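Local coordinates for protein putative fimbriae assembly chaperone (Salmonella typhimurium, PDB 2CO7) that probably acts as a periplasmic chaperone for fimbrial subunits, assisting their folding and holding them ready for pilus assembly, at residues K10-K15 with L120-C125; V61-F66 with S74-V79; T138-A143 with V205-G210. All blocks are in the same frame, centred on the assembly; numbering follows the deposited sequence. Where two conformers were deposited one is given.

Contact 1 of 3, residues K10-K15 with L120-C125; sequences KLFSVK and LSINAC
F12 and V14 of the N-terminal edge strand pack on L120, I122 and A124 in the immunoglobulin-like N-terminal domain of a PapD-family chaperone. The two strands run nearly parallel, with 23° between their directions, and the axes of segments 10-13 and 120-125 come within 7.4 Å. No hydrogen bond joins them. The contact is made by apolar side chains.

I122 lies at its middle. Its CG1 sits in the crowded position between backbone N and carbonyl carbon (chi1 63°), and CD1 extends straight on from there (chi2 180°). I122 CD1 reaches the opposite backbone, 3.4 Å from both S13 CA and V14 N. I122 CG1 lies 3.7 Å from F12 CD2, and I122 CG2 lies in the plane of the F12 ring, at its edge. The F12 and I122 side chains meet at a slant. The V14 and I122 side chains pass alongside with opposed directions, and V14 CG1 goes on to touch A124 CB at 3.9 Å. At the other end L120 CD1 meets F12 CB, also at 3.9 Å. L120 CD1 also lies 3.8 Å from K10 O and 4.0 Å from K10 CG. The K10 chain bends at chi2, and its NZ is hydrogen-bonded to Y40 OH.

Both strands also form antiparallel ladders with the chain of another protein, consistent with the donor-strand complementation known for this family; S121 OG bonds to an acidic side chain of that chain and S13 OG to its backbone. Within the chaperone, strand 91-100 pairs with strand 116-131 through backbone bonds of A99 with I122 and I97 with A124, its A99 touches F12 and V14, and V34 of strand 30-35 touches V14.

Contact 2 of 3, residues V61-F66 with S74-V79; sequences VMPPLF and SQLRIV
M62 and R77 form the hydrogen-bonded pair of an antiparallel beta hairpin in the immunoglobulin-like N-terminal domain. M62 N gives a bond to R77 O at 2.8 Å. R77 N returns one to M62 O at 2.9 Å.

V61 and I78 are the neighbouring non-hydrogen-bonded pair. Their side chains run alongside each other on one face, V61 CG2 to I78 CG1 at 4.0 Å. V61 CG1 is anti to the backbone N (chi1 -176°) and meets L76 CB at 3.8 Å. V61 and I78 are buried on the face that meets V95 of strand 91-100.

The pairing stops at P63, which follows a cis peptide bond. P63 CD still touches L76 CD2 at 4.0 Å, the two side chains crossing at about a right angle. Beyond this point strand 59-68 pairs with strand 42-50, through P64 with S46 and F66 with V44. A water donates to both M62 O and Q75 O, in two rather long bonds. L76 CD2 also reaches the F66 ring, where it lies 3.5 Å from both F66 CE2 and F66 CZ.

Contact 3 of 3, residues T138-A143 with V205-G210; sequences TPEDVA and VITDFG
P139, E140 and A143 of segment 138-143, which holds a short, weakly bonded helix, pack against V205, at the end of strand 201-205 of the second immunoglobulin-like domain, and D208 in the loop after it. This is plain packing beside the junction of the two domains, with no hydrogen bond between the segments.

V205 makes the apolar part. V205 CG2 meets E140 CB at 3.7 Å, and V205 CG1 meets A143 CB at 3.9 Å. Each branch of the valine therefore has its own partner in 138-143. L167 of strand 167-168 also touches V205.

D208 makes the second part. Its carboxylate lies against carbon rather than a donor of the helix segment: D208 OD1 is 3.6 Å from T138 CG2, and D208 OD2 is 4.0 Å from P139 CD. The charge is met by R131, whose NH2 forms a salt bridge with D208 OD2. D208 also touches I22 of strand 20-24, so the loop reaches the N-terminal domain.

Each segment also has its own internal bonds. T138 is the N-cap of the helix and forms a capping box with D141. T138 N bonds to D141 OD1 at 3.0 Å, reaching it from above the carboxylate plane, 50° out of it. The return bond from D141 N to T138 OG1 is weak. Residues T207 to G210 form a type I turn, closed by G210 N to T207 O. T207 OG1 sits between backbone N and carbonyl carbon (chi1 78°) and accepts from F209 N at 3.0 Å, an ST turn. D208 CB sits 4.0 Å above the F209 ring plane, displaced to its rim.

Contacts 1 and 2 belong to the N-terminal domain, and their segments reach the same sheet. Their centres are about 18 Å apart and their nearest atoms about 7 Å, so they do not touch. Strand 91-100 meets both: A99 and I97 on contact 1, V95 and I97 on contact 2. The C96–C125 disulfide ties this strand to contact 1. Contact 3 lies about 28 Å from contact 1 and about 26 Å from contact 2, centre to centre. Strand 116-131 carries half of contact 1 and ends at R131, the salt-bridge partner of D208 in contact 3. The other protein's chain binds at contact 1 and does not touch contact 2.

Contact 1 of 3, residues K10-K15 with L120-C125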
ATOM      1  N   LYS B  10      -5.706 -13.700 -15.003  1.00 27.85           N
ATOM      2  CA  LYS B  10      -5.447 -14.047 -13.613  1.00 26.07           C
ATOM      3  C   LYS B  10      -5.961 -12.941 -12.710  1.00 25.45           C
ATOM      4  O   LYS B  10      -5.557 -11.777 -12.841  1.00 24.43           O
ATOM      5  CB  LYS B  10      -3.951 -14.246 -13.342  1.00 26.77           C
ATOM      6  CG  LYS B  10      -3.614 -14.576 -11.868  1.00 24.60           C
ATOM      7  CD  LYS B  10      -4.242 -15.903 -11.413  1.00 24.72           C
ATOM      8  CE  LYS B  10      -4.202 -16.118  -9.882  1.00 28.80           C
ATOM      9  NZ  LYS B  10      -4.145 -17.611  -9.567  1.00 29.54           N
ATOM     10  N   LEU B  11      -6.857 -13.319 -11.808  1.00 24.03           N
ATOM     11  CA  LEU B  11      -7.405 -12.414 -10.823  1.00 22.92           C
ATOM     12  C   LEU B  11      -6.903 -12.854  -9.469  1.00 22.64           C
ATOM     13  O   LEU B  11      -6.793 -14.059  -9.195  1.00 22.30           O
ATOM     14  CB  LEU B  11      -8.934 -12.454 -10.790  1.00 24.26           C
ATOM     15  CG  LEU B  11      -9.723 -12.217 -12.079  1.00 26.58           C
ATOM     16  CD1 LEU B  11     -11.193 -12.184 -11.737  1.00 28.62           C
ATOM     17  CD2 LEU B  11      -9.281 -10.895 -12.712  1.00 27.54           C
ATOM     18  N   PHE B  12      -6.619 -11.884  -8.620  1.00 19.20           N
ATOM     19  CA  PHE B  12      -6.149 -12.215  -7.271  1.00 18.72           C
ATOM     20  C   PHE B  12      -6.428 -11.111  -6.289  1.00 18.42           C
ATOM     21  O   PHE B  12      -6.248  -9.930  -6.608  1.00 17.27           O
ATOM     22  CB  PHE B  12      -4.663 -12.608  -7.283  1.00 17.74           C
ATOM     23  CG  PHE B  12      -4.250 -13.415  -6.083  1.00 19.13           C
ATOM     24  CD1 PHE B  12      -4.824 -14.661  -5.853  1.00 20.44           C
ATOM     25  CD2 PHE B  12      -3.291 -12.929  -5.196  1.00 20.77           C
ATOM     26  CE1 PHE B  12      -4.466 -15.419  -4.753  1.00 18.64           C
ATOM     27  CE2 PHE B  12      -2.930 -13.688  -4.067  1.00 16.64           C
ATOM     28  CZ  PHE B  12      -3.531 -14.935  -3.868  1.00 17.90           C
ATOM     29  N   SER B  13      -6.891 -11.500  -5.088  1.00 18.34           N
ATOM     30  CA  SER B  13      -7.269 -10.546  -4.056  1.00 19.89           C
ATOM     31  C   SER B  13      -7.046 -11.147  -2.651  1.00 19.38           C
ATOM     32  O   SER B  13      -6.982 -12.356  -2.497  1.00 19.36           O
ATOM     33  CB  SER B  13      -8.753 -10.149  -4.198  1.00 20.04           C
ATOM     34  OG  SER B  13      -9.084  -9.186  -3.197  1.00 25.20           O
ATOM     35  N   VAL B  14      -6.897 -10.292  -1.647  1.00 19.61           N
ATOM     36  CA  VAL B  14      -6.928 -10.716  -0.236  1.00 20.28           C
ATOM     37  C   VAL B  14      -7.812  -9.712   0.498  1.00 20.17           C
ATOM     38  O   VAL B  14      -7.828  -8.527   0.135  1.00 19.32           O
ATOM     39  CB  VAL B  14      -5.497 -10.857   0.400  1.00 20.26           C
ATOM     40  CG1 VAL B  14      -4.793  -9.480   0.574  1.00 19.94           C
ATOM     41  CG2 VAL B  14      -5.562 -11.577   1.729  1.00 24.11           C
ATOM     42  N   LYS B  15      -8.569 -10.159   1.514  1.00 18.99           N
ATOM     43  CA  LYS B  15      -9.481  -9.248   2.202  1.00 19.58           C
ATOM     44  C   LYS B  15      -8.990  -9.054   3.617  1.00 19.36           C
ATOM     45  O   LYS B  15      -8.738 -10.036   4.294  1.00 20.63           O
ATOM     46  CB  LYS B  15     -10.892  -9.879   2.237  1.00 19.78           C
ATOM     47  CG  LYS B  15     -11.950  -9.062   3.020  1.00 22.00           C
ATOM     48  CD  LYS B  15     -13.283  -9.858   3.065  1.00 22.59           C
ATOM     49  CE  LYS B  15     -14.306  -9.239   3.984  1.00 28.67           C
ATOM     50  NZ  LYS B  15     -15.542 -10.069   4.044  1.00 28.82           N
ATOM     51  N   LEU B 120       0.185 -14.141  -9.816  1.00 23.06           N
ATOM     52  CA  LEU B 120       0.328 -12.940  -9.027  1.00 22.80           C
ATOM     53  C   LEU B 120       0.630 -13.292  -7.587  1.00 23.66           C
ATOM     54  O   LEU B 120       0.270 -14.362  -7.121  1.00 23.02           O
ATOM     55  CB  LEU B 120      -0.975 -12.155  -9.097  1.00 22.15           C
ATOM     56  CG  LEU B 120      -1.387 -11.477 -10.416  1.00 24.15           C
ATOM     57  CD1 LEU B 120      -2.839 -11.006 -10.324  1.00 23.83           C
ATOM     58  CD2 LEU B 120      -0.470 -10.291 -10.776  1.00 21.26           C
ATOM     59  N   SER B 121       1.286 -12.391  -6.878  1.00 23.36           N
ATOM     60  CA  SER B 121       1.251 -12.446  -5.435  1.00 24.92           C
ATOM     61  C   SER B 121       1.003 -11.021  -4.958  1.00 23.38           C
ATOM     62  O   SER B 121       1.355 -10.066  -5.641  1.00 22.54           O
ATOM     63  CB  SER B 121       2.552 -13.002  -4.871  1.00 25.86           C
ATOM     64  OG  SER B 121       3.597 -12.083  -5.042  1.00 29.77           O
ATOM     65  N   ILE B 122       0.368 -10.872  -3.806  1.00 22.28           N
ATOM     66  CA  ILE B 122      -0.001  -9.527  -3.365  1.00 21.49           C
ATOM     67  C   ILE B 122       0.331  -9.301  -1.902  1.00 20.91           C
ATOM     68  O   ILE B 122       0.428 -10.255  -1.129  1.00 20.33           O
ATOM     69  CB  ILE B 122      -1.479  -9.142  -3.746  1.00 22.31           C
ATOM     70  CG1 ILE B 122      -2.486 -10.042  -3.053  1.00 24.66           C
ATOM     71  CG2 ILE B 122      -1.734  -9.299  -5.295  1.00 21.64           C
ATOM     72  CD1 ILE B 122      -4.007  -9.684  -3.405  1.00 23.87           C
ATOM     73  N   ASN B 123       0.539  -8.033  -1.553  1.00 19.50           N
ATOM     74  CA  ASN B 123       0.918  -7.648  -0.195  1.00 19.95           C
ATOM     75  C   ASN B 123       0.061  -6.477   0.189  1.00 20.41           C
ATOM     76  O   ASN B 123       0.126  -5.421  -0.459  1.00 21.21           O
ATOM     77  CB  ASN B 123       2.392  -7.238  -0.131  1.00 19.85           C
ATOM     78  CG  ASN B 123       3.303  -8.282  -0.661  1.00 23.11           C
ATOM     79  OD1 ASN B 123       3.740  -9.150   0.094  1.00 22.57           O
ATOM     80  ND2 ASN B 123       3.584  -8.244  -1.974  1.00 23.69           N
ATOM     81  N   ALA B 124      -0.816  -6.680   1.174  1.00 20.65           N
ATOM     82  CA  ALA B 124      -1.697  -5.626   1.622  1.00 19.80           C
ATOM     83  C   ALA B 124      -1.231  -5.194   2.995  1.00 20.44           C
ATOM     84  O   ALA B 124      -1.219  -6.010   3.912  1.00 20.40           O
ATOM     85  CB  ALA B 124      -3.183  -6.147   1.690  1.00 20.30           C
ATOM     86  N   CYS B 125      -0.945  -3.901   3.161  1.00 20.13           N
ATOM     87  CA  CYS B 125      -0.426  -3.396   4.431  1.00 20.22           C
ATOM     88  C   CYS B 125      -1.349  -2.333   5.042  1.00 20.52           C
ATOM     89  O   CYS B 125      -1.797  -1.390   4.330  1.00 20.36           O
ATOM     90  CB  CYS B 125       0.997  -2.835   4.231  1.00 20.23           C
ATOM     91  SG  CYS B 125       2.200  -4.049   3.564  1.00 24.00           S
TER

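Contact 2 of 3, residues V61-F66 with S74-V79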
ATOM      1  N   VAL B  61       2.759 -11.014  14.984  1.00 23.32           N
ATOM      2  CA  VAL B  61       1.460 -11.418  14.472  1.00 24.01           C
ATOM      3  C   VAL B  61       1.382 -12.928  14.492  1.00 25.27           C
ATOM      4  O   VAL B  61       2.320 -13.623  14.070  1.00 25.09           O
ATOM      5  CB  VAL B  61       1.164 -10.890  13.030  1.00 24.92           C
ATOM      6  CG1 VAL B  61      -0.280 -11.283  12.601  1.00 25.27           C
ATOM      7  CG2 VAL B  61       1.308  -9.412  12.967  1.00 25.09           C
ATOM      8  N   MET B  62       0.246 -13.421  14.989  1.00 25.84           N
ATOM      9  CA  MET B  62      -0.007 -14.857  15.182  0.50 25.68           C
ATOM     10  C   MET B  62      -1.281 -15.293  14.467  1.00 25.43           C
ATOM     11  O   MET B  62      -2.358 -14.745  14.746  1.00 26.42           O
ATOM     12  CB  MET B  62      -0.206 -15.180  16.668  0.50 25.54           C
ATOM     13  CG  MET B  62       1.060 -15.310  17.515  0.50 25.92           C
ATOM     14  SD  MET B  62       0.690 -15.158  19.268  0.50 27.74           S
ATOM     15  CE  MET B  62       0.312 -13.410  19.297  0.50 26.28           C
ATOM     16  N   PRO B  63      -1.195 -16.305  13.584  1.00 24.62           N
ATOM     17  CA  PRO B  63       0.022 -17.020  13.153  1.00 22.85           C
ATOM     18  C   PRO B  63       0.769 -16.179  12.117  1.00 21.49           C
ATOM     19  O   PRO B  63       0.116 -15.543  11.303  1.00 22.03           O
ATOM     20  CB  PRO B  63      -0.538 -18.289  12.486  1.00 23.00           C
ATOM     21  CG  PRO B  63      -1.898 -17.881  11.954  1.00 23.13           C
ATOM     22  CD  PRO B  63      -2.417 -16.820  12.930  1.00 24.32           C
ATOM     23  N   PRO B  64       2.114 -16.228  12.095  1.00 20.62           N
ATOM     24  CA  PRO B  64       2.908 -15.520  11.070  1.00 21.02           C
ATOM     25  C   PRO B  64       2.836 -16.175   9.686  1.00 21.02           C
ATOM     26  O   PRO B  64       2.996 -15.474   8.682  1.00 21.27           O
ATOM     27  CB  PRO B  64       4.339 -15.608  11.590  1.00 20.99           C
ATOM     28  CG  PRO B  64       4.334 -16.766  12.503  1.00 20.52           C
ATOM     29  CD  PRO B  64       2.973 -16.946  13.050  1.00 21.96           C
ATOM     30  N   LEU B  65       2.532 -17.475   9.668  1.00 19.85           N
ATOM     31  CA  LEU B  65       2.504 -18.278   8.463  1.00 20.57           C
ATOM     32  C   LEU B  65       1.284 -19.215   8.521  1.00 20.05           C
ATOM     33  O   LEU B  65       1.149 -19.999   9.473  1.00 17.98           O
ATOM     34  CB  LEU B  65       3.784 -19.100   8.421  1.00 22.46           C
ATOM     35  CG  LEU B  65       4.643 -19.012   7.178  1.00 26.91           C
ATOM     36  CD1 LEU B  65       3.843 -19.411   5.988  1.00 27.83           C
ATOM     37  CD2 LEU B  65       5.107 -17.559   7.045  1.00 27.77           C
ATOM     38  N   PHE B  66       0.394 -19.141   7.535  1.00 19.19           N
ATOM     39  CA  PHE B  66      -0.786 -20.026   7.560  1.00 20.52           C
ATOM     40  C   PHE B  66      -1.329 -20.238   6.153  1.00 20.27           C
ATOM     41  O   PHE B  66      -0.934 -19.543   5.216  1.00 21.21           O
ATOM     42  CB  PHE B  66      -1.882 -19.442   8.482  1.00 20.59           C
ATOM     43  CG  PHE B  66      -2.298 -18.011   8.144  1.00 23.04           C
ATOM     44  CD1 PHE B  66      -3.532 -17.768   7.544  1.00 24.21           C
ATOM     45  CD2 PHE B  66      -1.496 -16.912   8.489  1.00 24.04           C
ATOM     46  CE1 PHE B  66      -3.965 -16.479   7.252  1.00 21.98           C
ATOM     47  CE2 PHE B  66      -1.911 -15.591   8.200  1.00 24.91           C
ATOM     48  CZ  PHE B  66      -3.160 -15.377   7.591  1.00 23.65           C
ATOM     49  N   SER B  74     -10.326 -15.881   8.743  1.00 21.80           N
ATOM     50  CA  SER B  74      -9.539 -16.173   9.930  1.00 23.13           C
ATOM     51  C   SER B  74      -9.229 -14.846  10.639  1.00 23.21           C
ATOM     52  O   SER B  74      -9.426 -13.774  10.065  1.00 22.32           O
ATOM     53  CB  SER B  74      -8.217 -16.817   9.541  1.00 24.21           C
ATOM     54  OG  SER B  74      -7.642 -17.397  10.703  1.00 29.54           O
ATOM     55  N   GLN B  75      -8.728 -14.948  11.867  1.00 23.63           N
ATOM     56  CA  GLN B  75      -8.300 -13.784  12.629  1.00 24.83           C
ATOM     57  C   GLN B  75      -6.815 -13.865  12.905  1.00 25.08           C
ATOM     58  O   GLN B  75      -6.273 -14.939  13.218  1.00 26.08           O
ATOM     59  CB  GLN B  75      -9.054 -13.706  13.965  1.00 25.88           C
ATOM     60  CG  GLN B  75     -10.555 -13.648  13.854  1.00 29.23           C
ATOM     61  CD  GLN B  75     -11.106 -12.269  13.466  1.00 33.09           C
ATOM     62  OE1 GLN B  75     -12.293 -12.151  13.141  1.00 38.15           O
ATOM     63  NE2 GLN B  75     -10.264 -11.233  13.498  1.00 32.39           N
ATOM     64  N   LEU B  76      -6.145 -12.734  12.794  1.00 22.65           N
ATOM     65  CA  LEU B  76      -4.775 -12.659  13.205  1.00 22.91           C
ATOM     66  C   LEU B  76      -4.764 -11.941  14.516  1.00 23.10           C
ATOM     67  O   LEU B  76      -5.507 -10.982  14.680  1.00 23.44           O
ATOM     68  CB  LEU B  76      -4.001 -11.858  12.197  1.00 22.63           C
ATOM     69  CG  LEU B  76      -4.176 -12.318  10.759  1.00 28.13           C
ATOM     70  CD1 LEU B  76      -3.365 -11.405   9.882  1.00 30.62           C
ATOM     71  CD2 LEU B  76      -3.755 -13.799  10.621  1.00 30.19           C
ATOM     72  N   ARG B  77      -3.925 -12.390  15.442  1.00 22.10           N
ATOM     73  CA  ARG B  77      -3.722 -11.696  16.692  1.00 22.19           C
ATOM     74  C   ARG B  77      -2.424 -10.907  16.602  1.00 21.14           C
ATOM     75  O   ARG B  77      -1.387 -11.461  16.240  1.00 20.65           O
ATOM     76  CB  ARG B  77      -3.577 -12.748  17.794  1.00 22.84           C
ATOM     77  CG  ARG B  77      -3.054 -12.220  19.121  1.00 30.76           C
ATOM     78  CD  ARG B  77      -4.167 -11.682  20.020  1.00 38.52           C
ATOM     79  NE  ARG B  77      -3.781 -11.826  21.424  1.00 42.47           N
ATOM     80  CZ  ARG B  77      -4.270 -11.089  22.420  1.00 46.08           C
ATOM     81  NH1 ARG B  77      -5.178 -10.148  22.171  1.00 48.54           N
ATOM     82  NH2 ARG B  77      -3.858 -11.294  23.667  1.00 46.86           N
ATOM     83  N   ILE B  78      -2.457  -9.644  17.004  1.00 20.23           N
ATOM     84  CA  ILE B  78      -1.257  -8.797  16.986  1.00 19.07           C
ATOM     85  C   ILE B  78      -0.929  -8.410  18.433  1.00 19.49           C
ATOM     86  O   ILE B  78      -1.797  -7.918  19.122  1.00 19.44           O
ATOM     87  CB  ILE B  78      -1.519  -7.500  16.181  1.00 19.63           C
ATOM     88  CG1 ILE B  78      -1.954  -7.814  14.738  1.00 18.66           C
ATOM     89  CG2 ILE B  78      -0.266  -6.604  16.240  1.00 20.73           C
ATOM     90  CD1 ILE B  78      -2.612  -6.646  13.990  1.00 20.42           C
ATOM     91  N   VAL B  79       0.309  -8.629  18.887  1.00 18.62           N
ATOM     92  CA  VAL B  79       0.642  -8.383  20.302  1.00 18.46           C
ATOM     93  C   VAL B  79       1.981  -7.647  20.371  1.00 19.06           C
ATOM     94  O   VAL B  79       2.911  -7.980  19.626  1.00 18.89           O
ATOM     95  CB  VAL B  79       0.650  -9.710  21.158  1.00 19.49           C
ATOM     96  CG1 VAL B  79      -0.720 -10.383  21.199  1.00 20.40           C
ATOM     97  CG2 VAL B  79       1.677 -10.705  20.632  1.00 18.53           C
TER
HETATM   98  O   HOH W   1      -5.012 -15.741  16.145  1.00 37.17           O

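Contact 3 of 3, residues T138-A143 with V205-G210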
ATOM      1  N   THR B 138      -9.013  10.951  20.647  1.00 17.02           N
ATOM      2  CA  THR B 138      -8.763  10.527  19.267  1.00 17.43           C
ATOM      3  C   THR B 138      -8.165  11.689  18.458  1.00 18.47           C
ATOM      4  O   THR B 138      -8.296  12.854  18.864  1.00 18.22           O
ATOM      5  CB  THR B 138     -10.082  10.110  18.595  1.00 17.36           C
ATOM      6  OG1 THR B 138     -10.955  11.252  18.477  1.00 18.19           O
ATOM      7  CG2 THR B 138     -10.771   9.027  19.391  1.00 20.86           C
ATOM      8  N   PRO B 139      -7.551  11.384  17.305  1.00 19.59           N
ATOM      9  CA  PRO B 139      -7.081  12.474  16.415  1.00 20.25           C
ATOM     10  C   PRO B 139      -8.216  13.450  16.092  1.00 20.34           C
ATOM     11  O   PRO B 139      -8.009  14.662  16.149  1.00 21.67           O
ATOM     12  CB  PRO B 139      -6.584  11.716  15.164  1.00 19.98           C
ATOM     13  CG  PRO B 139      -6.067  10.347  15.788  1.00 19.23           C
ATOM     14  CD  PRO B 139      -7.194  10.044  16.790  1.00 19.52           C
ATOM     15  N   GLU B 140      -9.421  12.950  15.792  1.00 20.74           N
ATOM     16  CA  GLU B 140     -10.457  13.866  15.331  0.50 19.98           C
ATOM     17  C   GLU B 140     -10.910  14.851  16.416  1.00 20.39           C
ATOM     18  O   GLU B 140     -11.338  15.955  16.087  1.00 20.35           O
ATOM     19  CB  GLU B 140     -11.622  13.125  14.670  0.50 20.41           C
ATOM     20  CG  GLU B 140     -12.564  12.419  15.622  0.50 19.56           C
ATOM     21  CD  GLU B 140     -13.693  11.640  14.922  0.50 20.09           C
ATOM     22  OE1 GLU B 140     -14.095  11.971  13.781  0.50 16.37           O
ATOM     23  OE2 GLU B 140     -14.214  10.701  15.559  0.50 22.20           O
ATOM     24  N   ASP B 141     -10.752  14.476  17.690  1.00 19.09           N
ATOM     25  CA  ASP B 141     -11.003  15.367  18.809  1.00 20.28           C
ATOM     26  C   ASP B 141     -10.169  16.642  18.763  1.00 20.15           C
ATOM     27  O   ASP B 141     -10.621  17.670  19.231  1.00 19.96           O
ATOM     28  CB  ASP B 141     -10.724  14.646  20.119  1.00 20.98           C
ATOM     29  CG  ASP B 141     -11.735  13.564  20.429  1.00 23.46           C
ATOM     30  OD1 ASP B 141     -11.402  12.689  21.278  1.00 21.83           O
ATOM     31  OD2 ASP B 141     -12.870  13.598  19.848  1.00 19.79           O
ATOM     32  N   VAL B 142      -8.951  16.536  18.224  1.00 21.07           N
ATOM     33  CA  VAL B 142      -7.966  17.639  18.220  1.00 22.42           C
ATOM     34  C   VAL B 142      -7.514  18.056  16.822  1.00 22.70           C
ATOM     35  O   VAL B 142      -6.563  18.852  16.695  1.00 23.50           O
ATOM     36  CB  VAL B 142      -6.711  17.356  19.150  1.00 21.22           C
ATOM     37  CG1 VAL B 142      -7.135  17.319  20.640  1.00 22.53           C
ATOM     38  CG2 VAL B 142      -5.995  16.050  18.796  1.00 22.30           C
ATOM     39  N   ALA B 143      -8.171  17.542  15.778  1.00 23.76           N
ATOM     40  CA  ALA B 143      -7.757  17.797  14.379  1.00 24.88           C
ATOM     41  C   ALA B 143      -7.954  19.258  13.940  1.00 26.54           C
ATOM     42  O   ALA B 143      -7.305  19.721  12.985  1.00 27.39           O
ATOM     43  CB  ALA B 143      -8.458  16.834  13.402  1.00 25.55           C
ATOM     44  N   VAL B 205     -10.323  13.825   8.591  1.00 20.79           N
ATOM     45  CA  VAL B 205      -9.358  12.808   8.953  1.00 20.33           C
ATOM     46  C   VAL B 205     -10.017  11.444   8.830  1.00 19.49           C
ATOM     47  O   VAL B 205     -11.201  11.300   9.016  1.00 19.47           O
ATOM     48  CB  VAL B 205      -8.707  12.999  10.360  1.00 21.63           C
ATOM     49  CG1 VAL B 205      -7.912  14.363  10.421  1.00 23.88           C
ATOM     50  CG2 VAL B 205      -9.742  12.910  11.469  1.00 22.65           C
ATOM     51  N   ILE B 206      -9.218  10.444   8.500  1.00 19.22           N
ATOM     52  CA  ILE B 206      -9.717   9.086   8.531  1.00 18.19           C
ATOM     53  C   ILE B 206      -9.688   8.685  10.021  1.00 18.15           C
ATOM     54  O   ILE B 206      -8.644   8.813  10.689  1.00 18.03           O
ATOM     55  CB  ILE B 206      -8.858   8.141   7.690  1.00 19.00           C
ATOM     56  CG1 ILE B 206      -8.758   8.635   6.227  1.00 20.21           C
ATOM     57  CG2 ILE B 206      -9.468   6.704   7.716  1.00 16.52           C
ATOM     58  CD1 ILE B 206      -7.797   7.768   5.401  1.00 18.15           C
ATOM     59  N   THR B 207     -10.847   8.277  10.539  1.00 17.77           N
ATOM     60  CA  THR B 207     -10.988   7.959  11.973  1.00 19.15           C
ATOM     61  C   THR B 207     -10.352   6.622  12.336  1.00 19.31           C
ATOM     62  O   THR B 207      -9.933   5.861  11.446  1.00 19.94           O
ATOM     63  CB  THR B 207     -12.485   7.926  12.433  1.00 18.97           C
ATOM     64  OG1 THR B 207     -13.115   6.687  12.027  1.00 19.76           O
ATOM     65  CG2 THR B 207     -13.263   9.136  11.882  1.00 21.37           C
ATOM     66  N   ASP B 208     -10.293   6.318  13.641  1.00 18.47           N
ATOM     67  CA  ASP B 208      -9.859   5.010  14.112  1.00 18.72           C
ATOM     68  C   ASP B 208     -10.648   3.838  13.537  1.00 20.29           C
ATOM     69  O   ASP B 208     -10.165   2.701  13.543  1.00 20.46           O
ATOM     70  CB  ASP B 208      -9.896   4.952  15.644  1.00 18.32           C
ATOM     71  CG  ASP B 208      -8.939   5.937  16.302  1.00 18.94           C
ATOM     72  OD1 ASP B 208      -9.270   6.399  17.411  1.00 21.38           O
ATOM     73  OD2 ASP B 208      -7.849   6.232  15.762  1.00 19.29           O
ATOM     74  N   PHE B 209     -11.855   4.123  13.045  1.00 19.24           N
ATOM     75  CA  PHE B 209     -12.768   3.103  12.542  1.00 20.09           C
ATOM     76  C   PHE B 209     -12.927   3.115  11.023  1.00 19.78           C
ATOM     77  O   PHE B 209     -13.792   2.435  10.492  1.00 20.25           O
ATOM     78  CB  PHE B 209     -14.098   3.197  13.291  1.00 20.68           C
ATOM     79  CG  PHE B 209     -13.906   3.181  14.769  1.00 20.65           C
ATOM     80  CD1 PHE B 209     -13.662   1.977  15.417  1.00 23.62           C
ATOM     81  CD2 PHE B 209     -13.890   4.381  15.498  1.00 21.55           C
ATOM     82  CE1 PHE B 209     -13.436   1.945  16.779  1.00 23.83           C
ATOM     83  CE2 PHE B 209     -13.652   4.353  16.867  1.00 21.19           C
ATOM     84  CZ  PHE B 209     -13.426   3.125  17.491  1.00 21.86           C
ATOM     85  N   GLY B 210     -12.080   3.891  10.346  1.00 20.02           N
ATOM     86  CA  GLY B 210     -11.943   3.808   8.884  1.00 20.93           C
ATOM     87  C   GLY B 210     -12.738   4.739   8.007  1.00 21.67           C
ATOM     88  O   GLY B 210     -12.489   4.809   6.791  1.00 21.92           O
TER